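Local coordinates for lysine/ornithine decarboxylase (Vibrio vulnificus, PDB 2PLJ), which decarboxylates lysine and ornithine, probably with pyridoxal phosphate as cofactor, giving cadaverine and putrescine, at residues S217-T220 against K224-E227. Residues are numbered along the deposited sequence; the frame is centred on the assembly and turned at random.
With P3T ((4-{[(4-aminobutyl)amino]methyl}-5-hydroxy-6-methylpyridin-3-yl)methyl dihydrogen phosphate), chain D.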
ATOM      1  N   SER A 217       3.952 -13.517 -12.482  1.00 18.67           N
ATOM      2  CA  SER A 217       3.293 -14.140 -11.327  1.00 17.98           C
ATOM      3  C   SER A 217       1.895 -14.693 -11.705  1.00 17.90           C
ATOM      4  O   SER A 217       1.219 -14.149 -12.620  1.00 18.86           O
ATOM      5  CB  SER A 217       3.247 -13.145 -10.149  1.00 17.43           C
ATOM      6  OG  SER A 217       2.919 -13.801  -8.920  1.00 18.41           O
ATOM      7  N   GLN A 218       1.483 -15.779 -11.022  1.00 17.24           N
ATOM      8  CA  GLN A 218       0.195 -16.467 -11.270  1.00 16.79           C
ATOM      9  C   GLN A 218       0.059 -16.786 -12.767  1.00 16.54           C
ATOM     10  O   GLN A 218      -0.894 -16.393 -13.421  1.00 17.19           O
ATOM     11  CB  GLN A 218      -0.987 -15.638 -10.727  1.00 17.11           C
ATOM     12  CG  GLN A 218      -2.355 -16.337 -10.723  1.00 16.65           C
ATOM     13  CD  GLN A 218      -2.500 -17.481  -9.702  1.00 18.42           C
ATOM     14  OE1 GLN A 218      -1.578 -17.805  -8.933  1.00 17.18           O
ATOM     15  NE2 GLN A 218      -3.697 -18.063  -9.671  1.00 18.76           N
ATOM     16  N   THR A 219       1.092 -17.432 -13.299  1.00 17.08           N
ATOM     17  CA  THR A 219       1.081 -17.875 -14.699  1.00 18.34           C
ATOM     18  C   THR A 219       0.279 -19.156 -14.768  1.00 19.01           C
ATOM     19  O   THR A 219       0.627 -20.133 -14.094  1.00 19.07           O
ATOM     20  CB  THR A 219       2.520 -18.121 -15.191  1.00 17.66           C
ATOM     21  OG1 THR A 219       3.176 -16.865 -15.367  1.00 19.34           O
ATOM     22  CG2 THR A 219       2.511 -18.865 -16.547  1.00 17.45           C
ATOM     23  N   THR A 220      -0.756 -19.173 -15.610  1.00 19.25           N
ATOM     24  CA  THR A 220      -1.670 -20.314 -15.662  1.00 20.04           C
ATOM     25  C   THR A 220      -1.374 -21.246 -16.841  1.00 20.02           C
ATOM     26  O   THR A 220      -1.876 -22.377 -16.881  1.00 20.45           O
ATOM     27  CB  THR A 220      -3.129 -19.861 -15.670  1.00 20.20           C
ATOM     28  OG1 THR A 220      -3.334 -18.925 -16.751  1.00 20.26           O
ATOM     29  CG2 THR A 220      -3.500 -19.236 -14.292  1.00 21.18           C
ATOM     30  N   LYS A 224       4.513 -20.972 -21.370  1.00 17.72           N
ATOM     31  CA  LYS A 224       5.453 -19.850 -21.143  1.00 17.94           C
ATOM     32  C   LYS A 224       6.815 -20.334 -20.661  1.00 17.07           C
ATOM     33  O   LYS A 224       7.871 -19.896 -21.183  1.00 16.29           O
ATOM     34  CB  LYS A 224       4.882 -18.817 -20.168  1.00 18.40           C
ATOM     35  CG  LYS A 224       3.624 -18.135 -20.697  1.00 21.74           C
ATOM     36  CD  LYS A 224       3.288 -16.914 -19.877  1.00 25.00           C
ATOM     37  CE  LYS A 224       2.016 -16.280 -20.407  1.00 29.52           C
ATOM     38  NZ  LYS A 224       1.590 -15.121 -19.576  1.00 30.49           N
ATOM     39  N   TYR A 225       6.802 -21.246 -19.688  1.00 15.55           N
ATOM     40  CA  TYR A 225       8.046 -21.851 -19.197  1.00 16.25           C
ATOM     41  C   TYR A 225       8.765 -22.649 -20.273  1.00 15.57           C
ATOM     42  O   TYR A 225       9.992 -22.534 -20.451  1.00 14.43           O
ATOM     43  CB  TYR A 225       7.789 -22.745 -17.987  1.00 17.07           C
ATOM     44  CG  TYR A 225       7.275 -21.991 -16.768  1.00 17.18           C
ATOM     45  CD1 TYR A 225       8.152 -21.503 -15.788  1.00 16.66           C
ATOM     46  CD2 TYR A 225       5.902 -21.764 -16.603  1.00 17.76           C
ATOM     47  CE1 TYR A 225       7.677 -20.789 -14.636  1.00 17.65           C
ATOM     48  CE2 TYR A 225       5.405 -21.053 -15.471  1.00 16.13           C
ATOM     49  CZ  TYR A 225       6.291 -20.597 -14.495  1.00 16.75           C
ATOM     50  OH  TYR A 225       5.794 -19.921 -13.424  1.00 19.50           O
ATOM     51  N   VAL A 226       8.002 -23.482 -20.970  1.00 14.75           N
ATOM     52  CA  VAL A 226       8.573 -24.331 -22.019  1.00 14.74           C
ATOM     53  C   VAL A 226       9.315 -23.490 -23.074  1.00 14.90           C
ATOM     54  O   VAL A 226      10.462 -23.788 -23.396  1.00 15.56           O
ATOM     55  CB  VAL A 226       7.466 -25.187 -22.684  1.00 14.46           C
ATOM     56  CG1 VAL A 226       8.040 -26.020 -23.824  1.00 14.71           C
ATOM     57  CG2 VAL A 226       6.799 -26.084 -21.619  1.00 14.29           C
ATOM     58  N   GLU A 227       8.669 -22.445 -23.592  1.00 15.71           N
ATOM     59  CA  GLU A 227       9.277 -21.616 -24.639  1.00 16.68           C
ATOM     60  C   GLU A 227      10.538 -20.931 -24.131  1.00 15.39           C
ATOM     61  O   GLU A 227      11.533 -20.847 -24.868  1.00 14.60           O
ATOM     62  CB  GLU A 227       8.312 -20.556 -25.181  1.00 17.10           C
ATOM     63  CG  GLU A 227       7.060 -21.073 -25.906  1.00 19.15           C
ATOM     64  CD  GLU A 227       6.335 -19.966 -26.685  1.00 22.13           C
ATOM     65  OE1 GLU A 227       6.401 -18.781 -26.259  1.00 30.05           O
ATOM     66  OE2 GLU A 227       5.689 -20.278 -27.710  1.00 27.65           O
TER
HETATM   67  OAE P3T D 501       6.234 -17.412  -7.458  1.00 15.82           O
HETATM   68  PAU P3T D 501       5.756 -15.900  -7.555  1.00 17.90           P
HETATM   69  OAF P3T D 501       5.373 -15.350  -6.100  1.00 17.28           O
HETATM   70  OAC P3T D 501       4.649 -15.640  -8.562  1.00 17.00           O
HETATM   71  OAP P3T D 501       6.985 -14.938  -7.983  1.00 16.51           O
HETATM   72  CAM P3T D 501       8.180 -14.885  -7.096  1.00 19.33           C
HETATM   73  CAS P3T D 501       9.239 -14.106  -7.888  1.00 19.91           C
HETATM   74  CAH P3T D 501      10.341 -14.883  -8.269  1.00 20.96           C
HETATM   75  NAO P3T D 501      11.327 -14.329  -8.976  1.00 20.17           N
HETATM   76  CAQ P3T D 501      11.295 -13.062  -9.372  1.00 20.56           C
HETATM   77  CAA P3T D 501      12.467 -12.508 -10.221  1.00 23.13           C
HETATM   78  CAR P3T D 501      10.200 -12.232  -9.051  1.00 21.36           C
HETATM   79  OAD P3T D 501      10.207 -10.953  -9.455  1.00 22.15           O
HETATM   80  CAT P3T D 501       9.131 -12.765  -8.300  1.00 18.18           C
HETATM   81  CAG P3T D 501       8.047 -11.916  -7.917  1.00 19.95           C
HETATM   82  NAN P3T D 501       7.774 -10.834  -8.633  1.00 24.54           N
HETATM   83  CAL P3T D 501       6.705  -9.822  -8.352  1.00 25.66           C
HETATM   84  CAK P3T D 501       5.337 -10.459  -8.053  1.00 21.96           C
HETATM   85  CAJ P3T D 501       4.384  -9.276  -7.697  1.00 21.35           C
HETATM   86  CAI P3T D 501       2.975  -9.786  -7.373  1.00 21.89           C
HETATM   87  NAB P3T D 501       2.000  -8.677  -7.241  1.00 18.86           N
HETATM   88  O   HOH W   1       2.369 -15.172 -17.157  1.00 37.07           O
HETATM   89  O   HOH W   2      -0.398 -17.273 -18.125  1.00 26.28           O
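Thr219 OG1 is gripped twice. It donates to Gly216 O and accepts from a water at 2.6 Å, and that water in turn accepts from Lys224 NZ at a short 2.5 Å. The site is a β-α loop of the β/α-barrel, between strand 207-212 and helix 223-241. Lys224 and Tyr225 lie in the first turn of this helix. Thr219 holds OG1 anti to its carbonyl carbon (chi1 -73°), which leaves the methyl to make the direct contacts. Thr219 CG2 meets Lys224 CD at 3.9 Å and Tyr225 CE2 at 3.8 Å, approaching the ring obliquely. Beyond CG the lysine chain is extended, and it carries NZ past the methyl to the water. A second water accepts from Thr220 N at 3.2 Å and, weakly, from Lys224 NZ. The ring of Tyr225 is buried. Its OH is hydrogen-bonded to Gly254 O, its ring meets Phe256 with nearly parallel planes, and Thr219 shares backbone hydrogen bonds with Gly255, whose N binds the ligand. The loop thus runs from the helix to the cofactor-putrescine adduct. At its other end Ser217 OG is also hydrogen-bonded to Arg293 NH2, and Ser217 OG donates to phosphate oxygen OAC of P3T at 2.6 Å.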